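Local coordinates for 2,3,4,5-tetrahydropyridine-2,6-dicarboxylate N-succinyltransferase (Campylobacter jejuni, PDB 2RIJ), which probably catalyses transfer of the succinyl group from succinyl-CoA to tetrahydrodipicolinate, the first step of the succinylase route to the lysine precursor diaminopimelate, at residues 207-211 / 212-216; 224-227 / 228-232. All blocks are in the same frame, centred on the assembly; numbering follows the deposited sequence.

Contact 1 (207-211 / 212-216)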
loop_
_atom_site.group_PDB
_atom_site.type_symbol
_atom_site.label_atom_id
_atom_site.label_comp_id
_atom_site.label_asym_id
_atom_site.label_seq_id
_atom_site.Cartn_x
_atom_site.Cartn_y
_atom_site.Cartn_z
ATOM N N ARG A 207 36.650 -1.302 -31.783
ATOM C CA ARG A 207 36.758 -1.251 -30.365
ATOM C C ARG A 207 37.882 -0.279 -29.981
ATOM O O ARG A 207 38.870 -0.108 -30.702
ATOM C CB ARG A 207 36.993 -2.646 -29.809
ATOM C CG ARG A 207 35.730 -3.531 -30.028
ATOM C CD ARG A 207 35.975 -4.931 -30.079
ATOM N NE ARG A 207 34.734 -5.684 -30.225
ATOM C CZ ARG A 207 34.691 -6.984 -30.108
ATOM N NH1 ARG A 207 35.795 -7.638 -29.871
ATOM N NH2 ARG A 207 33.560 -7.617 -30.204
ATOM N N PHE A 208 37.725 0.288 -28.806
ATOM C CA PHE A 208 38.718 1.183 -28.157
ATOM C C PHE A 208 40.122 0.610 -28.117
ATOM O O PHE A 208 41.058 1.297 -28.499
ATOM C CB PHE A 208 38.168 1.492 -26.744
ATOM C CG PHE A 208 38.987 2.374 -25.870
ATOM C CD1 PHE A 208 39.997 1.832 -25.082
ATOM C CD2 PHE A 208 38.631 3.730 -25.678
ATOM C CE1 PHE A 208 40.694 2.616 -24.164
ATOM C CE2 PHE A 208 39.317 4.511 -24.770
ATOM C CZ PHE A 208 40.387 3.950 -24.027
ATOM N N LEU A 209 40.271 -0.661 -27.717
ATOM C CA LEU A 209 41.593 -1.227 -27.550
ATOM C C LEU A 209 42.291 -1.541 -28.884
ATOM O O LEU A 209 43.467 -1.831 -28.904
ATOM C CB LEU A 209 41.554 -2.439 -26.580
ATOM C CG LEU A 209 41.367 -2.083 -25.100
ATOM C CD1 LEU A 209 41.135 -3.419 -24.320
ATOM C CD2 LEU A 209 42.559 -1.276 -24.520
ATOM N N ALA A 210 41.571 -1.432 -30.006
ATOM C CA ALA A 210 42.228 -1.563 -31.296
ATOM C C ALA A 210 43.035 -0.271 -31.569
ATOM O O ALA A 210 43.872 -0.243 -32.498
ATOM C CB ALA A 210 41.204 -1.855 -32.449
ATOM N N HIS A 211 42.800 0.771 -30.778
ATOM C CA HIS A 211 43.350 2.121 -31.075
ATOM C C HIS A 211 44.053 2.860 -29.930
ATOM O O HIS A 211 44.925 3.684 -30.201
ATOM C CB HIS A 211 42.232 3.025 -31.623
ATOM C CG HIS A 211 41.686 2.564 -32.924
ATOM N ND1 HIS A 211 42.249 2.900 -34.136
ATOM C CD2 HIS A 211 40.651 1.735 -33.201
ATOM C CE1 HIS A 211 41.586 2.288 -35.103
ATOM N NE2 HIS A 211 40.629 1.555 -34.563
ATOM N N ILE A 212 43.642 2.624 -28.683
ATOM C CA ILE A 212 44.047 3.441 -27.548
ATOM C C ILE A 212 44.727 2.562 -26.524
ATOM O O ILE A 212 44.293 1.443 -26.278
ATOM C CB ILE A 212 42.788 4.106 -26.906
ATOM C CG1 ILE A 212 41.971 4.829 -28.011
ATOM C CG2 ILE A 212 43.149 5.033 -25.665
ATOM C CD1 ILE A 212 42.573 6.101 -28.579
ATOM N N ILE A 213 45.783 3.091 -25.924
ATOM C CA ILE A 213 46.528 2.428 -24.886
ATOM C C ILE A 213 46.112 3.061 -23.575
ATOM O O ILE A 213 46.388 4.250 -23.354
ATOM C CB ILE A 213 48.048 2.579 -25.093
ATOM C CG1 ILE A 213 48.471 2.012 -26.453
ATOM C CG2 ILE A 213 48.858 1.886 -23.923
ATOM C CD1 ILE A 213 49.906 2.403 -26.934
ATOM N N PRO A 214 45.458 2.290 -22.696
ATOM C CA PRO A 214 45.054 2.868 -21.404
ATOM C C PRO A 214 46.253 3.336 -20.571
ATOM O O PRO A 214 47.374 2.891 -20.805
ATOM C CB PRO A 214 44.419 1.672 -20.690
ATOM C CG PRO A 214 43.910 0.811 -21.752
ATOM C CD PRO A 214 44.981 0.888 -22.807
ATOM N N GLU A 215 45.978 4.196 -19.613
ATOM C CA GLU A 215 46.953 4.604 -18.584
ATOM C C GLU A 215 47.281 3.377 -17.768
ATOM O O GLU A 215 46.558 2.361 -17.789
ATOM C CB GLU A 215 46.339 5.655 -17.668
ATOM C CG GLU A 215 46.000 6.971 -18.357
ATOM C CD GLU A 215 44.571 7.031 -18.917
ATOM O OE1 GLU A 215 43.847 5.995 -18.941
ATOM O OE2 GLU A 215 44.181 8.138 -19.342
ATOM N N ASP A 216 48.383 3.431 -17.037
ATOM C CA ASP A 216 48.798 2.257 -16.279
ATOM C C ASP A 216 47.832 1.823 -15.184
ATOM O O ASP A 216 47.868 0.652 -14.755
ATOM C CB ASP A 216 50.156 2.487 -15.584
ATOM C CG ASP A 216 51.345 2.475 -16.532
ATOM O OD1 ASP A 216 51.285 1.919 -17.640
ATOM O OD2 ASP A 216 52.374 3.027 -16.117
HETATM O O HOH W 1 45.520 -0.820 -27.315
#
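Phe208 and Ile212 meet twice, through the backbone and through their side chains. The polar share closes the end of the short 3-10 segment: Phe208 O receives His211 N, three residues on, and Ile212 N, four residues on, both at 2.9 Å. Two donors thus grip one carbonyl. A water carries the link further, donating to Leu209 O and to Ile212 O, each at 2.8 Å, so that both carbonyls are satisfied through one bridge.

The apolar share is a CH-pi contact. With CG anti to the backbone N (chi1 180°), one face of the Phe208 ring is turned to Ile212, whose CB stands over it a little toward the rim, 3.8 Å from the centroid. The CG2 branch lies 3.4 Å from CZ, while Pro214 CG approaches more loosely at the ring edge. Leu209 CD2 sits against the CG-CD side of the same proline, 3.7 Å from CD, the two side chains crossing at about a right angle.

Around this turn, Phe208 and Leu209 rest on Ile220 of strand 219-220, while Ile212 packs against Tyr146 and Ser149 of helix 138-149. His211 bonds to Tyr146 and to Gln45 of strand 43-48, and Leu209 and Pro214 face Val202 of the second subunit.

Contact 2 (224-227 / 228-232)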
loop_
_atom_site.group_PDB
_atom_site.type_symbol
_atom_site.label_atom_id
_atom_site.label_comp_id
_atom_site.label_asym_id
_atom_site.label_seq_id
_atom_site.Cartn_x
_atom_site.Cartn_y
_atom_site.Cartn_z
ATOM N N SER A 224 35.395 -6.021 -26.114
ATOM C CA SER A 224 34.076 -5.810 -26.716
ATOM C C SER A 224 33.179 -4.846 -25.882
ATOM O O SER A 224 32.165 -4.344 -26.358
ATOM C CB SER A 224 33.378 -7.164 -26.901
ATOM O OG SER A 224 33.098 -7.727 -25.662
ATOM N N LYS A 225 33.569 -4.570 -24.635
ATOM C CA LYS A 225 32.763 -3.732 -23.737
ATOM C C LYS A 225 33.064 -2.225 -23.798
ATOM O O LYS A 225 32.383 -1.459 -23.137
ATOM C CB LYS A 225 32.918 -4.186 -22.298
ATOM C CG LYS A 225 32.473 -5.621 -21.979
ATOM C CD LYS A 225 31.231 -6.036 -22.794
ATOM C CE LYS A 225 30.632 -7.385 -22.324
ATOM N NZ LYS A 225 29.875 -7.144 -21.055
ATOM N N VAL A 226 34.079 -1.839 -24.559
ATOM C CA VAL A 226 34.427 -0.420 -24.767
ATOM C C VAL A 226 34.550 -0.125 -26.246
ATOM O O VAL A 226 35.512 -0.531 -26.919
ATOM C CB VAL A 226 35.685 -0.009 -23.978
ATOM C CG1 VAL A 226 35.941 1.532 -24.083
ATOM C CG2 VAL A 226 35.569 -0.432 -22.504
ATOM N N ARG A 227 33.562 0.598 -26.762
ATOM C CA ARG A 227 33.586 1.015 -28.143
ATOM C C ARG A 227 34.590 2.149 -28.379
ATOM O O ARG A 227 34.854 2.983 -27.494
ATOM C CB ARG A 227 32.193 1.422 -28.559
ATOM C CG ARG A 227 31.819 1.084 -29.991
ATOM C CD ARG A 227 30.378 1.487 -30.170
ATOM N NE ARG A 227 29.766 0.938 -31.374
ATOM C CZ ARG A 227 28.542 1.206 -31.765
ATOM N NH1 ARG A 227 27.810 2.016 -31.052
ATOM N NH2 ARG A 227 28.033 0.668 -32.861
HETATM N N MSE A 228 35.182 2.163 -29.572
HETATM C CA MSE A 228 35.973 3.328 -29.991
HETATM C C MSE A 228 35.136 4.629 -29.928
HETATM O O MSE A 228 33.963 4.636 -30.279
HETATM C CB MSE A 228 36.570 3.074 -31.386
HETATM C CG MSE A 228 37.511 4.162 -31.894
HETATM SE SE MSE A 228 38.943 4.524 -30.631
HETATM C CE MSE A 228 39.868 5.860 -31.759
ATOM N N GLY A 229 35.748 5.710 -29.432
ATOM C CA GLY A 229 35.048 6.923 -29.077
ATOM C C GLY A 229 34.645 7.074 -27.597
ATOM O O GLY A 229 34.182 8.127 -27.221
ATOM N N ALA A 230 34.740 5.998 -26.803
ATOM C CA ALA A 230 34.568 6.055 -25.372
ATOM C C ALA A 230 35.718 6.877 -24.770
ATOM O O ALA A 230 36.834 6.932 -25.313
ATOM C CB ALA A 230 34.494 4.607 -24.744
ATOM N N SER A 231 35.435 7.502 -23.636
ATOM C CA SER A 231 36.410 8.296 -22.904
ATOM C C SER A 231 36.469 7.830 -21.449
ATOM O O SER A 231 35.508 7.988 -20.701
ATOM C CB SER A 231 36.043 9.766 -23.005
ATOM O OG SER A 231 36.977 10.568 -22.325
ATOM N N LEU A 232 37.572 7.209 -21.077
ATOM C CA LEU A 232 37.769 6.682 -19.734
ATOM C C LEU A 232 38.852 7.467 -18.991
ATOM O O LEU A 232 40.011 7.449 -19.387
ATOM C CB LEU A 232 38.148 5.217 -19.829
ATOM C CG LEU A 232 37.257 4.293 -20.691
ATOM C CD1 LEU A 232 37.802 2.849 -20.534
ATOM C CD2 LEU A 232 35.741 4.406 -20.314
#
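Ala230 N donates to Arg227 O at 3.1 Å, the bond that closes a type II beta turn. The N-H points fairly straight at its acceptor (157°), but the nitrogen stands 32° out of the carbonyl plane. At the corners sit Met228, built as selenomethionine, and Gly229. Gly229 takes backbone angles (phi 95°) at which a CB would be jammed against the Met228 carbonyl oxygen, a position that calls for glycine. That oxygen is itself buried and has no partner in the model.

Beside the turn, Val226, Ala230 and Leu232 form an apolar cluster. Ala230 CB points across to Val226 CG1 at 3.5 Å, tighter than usual for two carbons. Val226 presents this branch because CG1 is anti to its backbone N (chi1 -174°). Leu232 CD1 joins the same methyl more loosely, at 4.2 Å. Ala230 CB also lies 3.2 Å from Arg227 O, the oxygen its own backbone binds.

The two longest side chains leave the turn. Arg227 runs out extended to a hydrogen bond with Asn246, a salt bridge with Asp203 and a cation-pi contact with Phe205. Met228 bends at its second torsion and packs on Tyr146 and Ser149 of helix 138-149.

Backbone bonds from Lys225 and Arg227 to Val245 tie this part of the chain to the coil that follows. Aliphatic Val226 and Leu232 six residues apart, small Ala230 between them and a type II turn at a corner match the hexapeptide pattern of the left-handed parallel beta-helix of acyltransferases, here probably at its N-terminal end.

Contacts 1 and 2 are both buried and successive along the chain, with centres about 9 Å apart. They share supports: each packs on Ile220 of strand 219-220 and on helix 138-149. They meet directly, through a probable hydrogen bond of Phe208 N with Val226 O at 3.0 Å and by packing of His211 on Met228. Their chemistry differs with their place. In 207-216 an aromatic ring and a bridging water dominate; in 224-232, where the beta-helix probably begins, valine, alanine and leucine pack beside a turn built with glycine. The second subunit reaches most of contact 1, where Arg207 also meets Glu222 of the third subunit, while the third approaches contact 2 near Lys225 and Arg227.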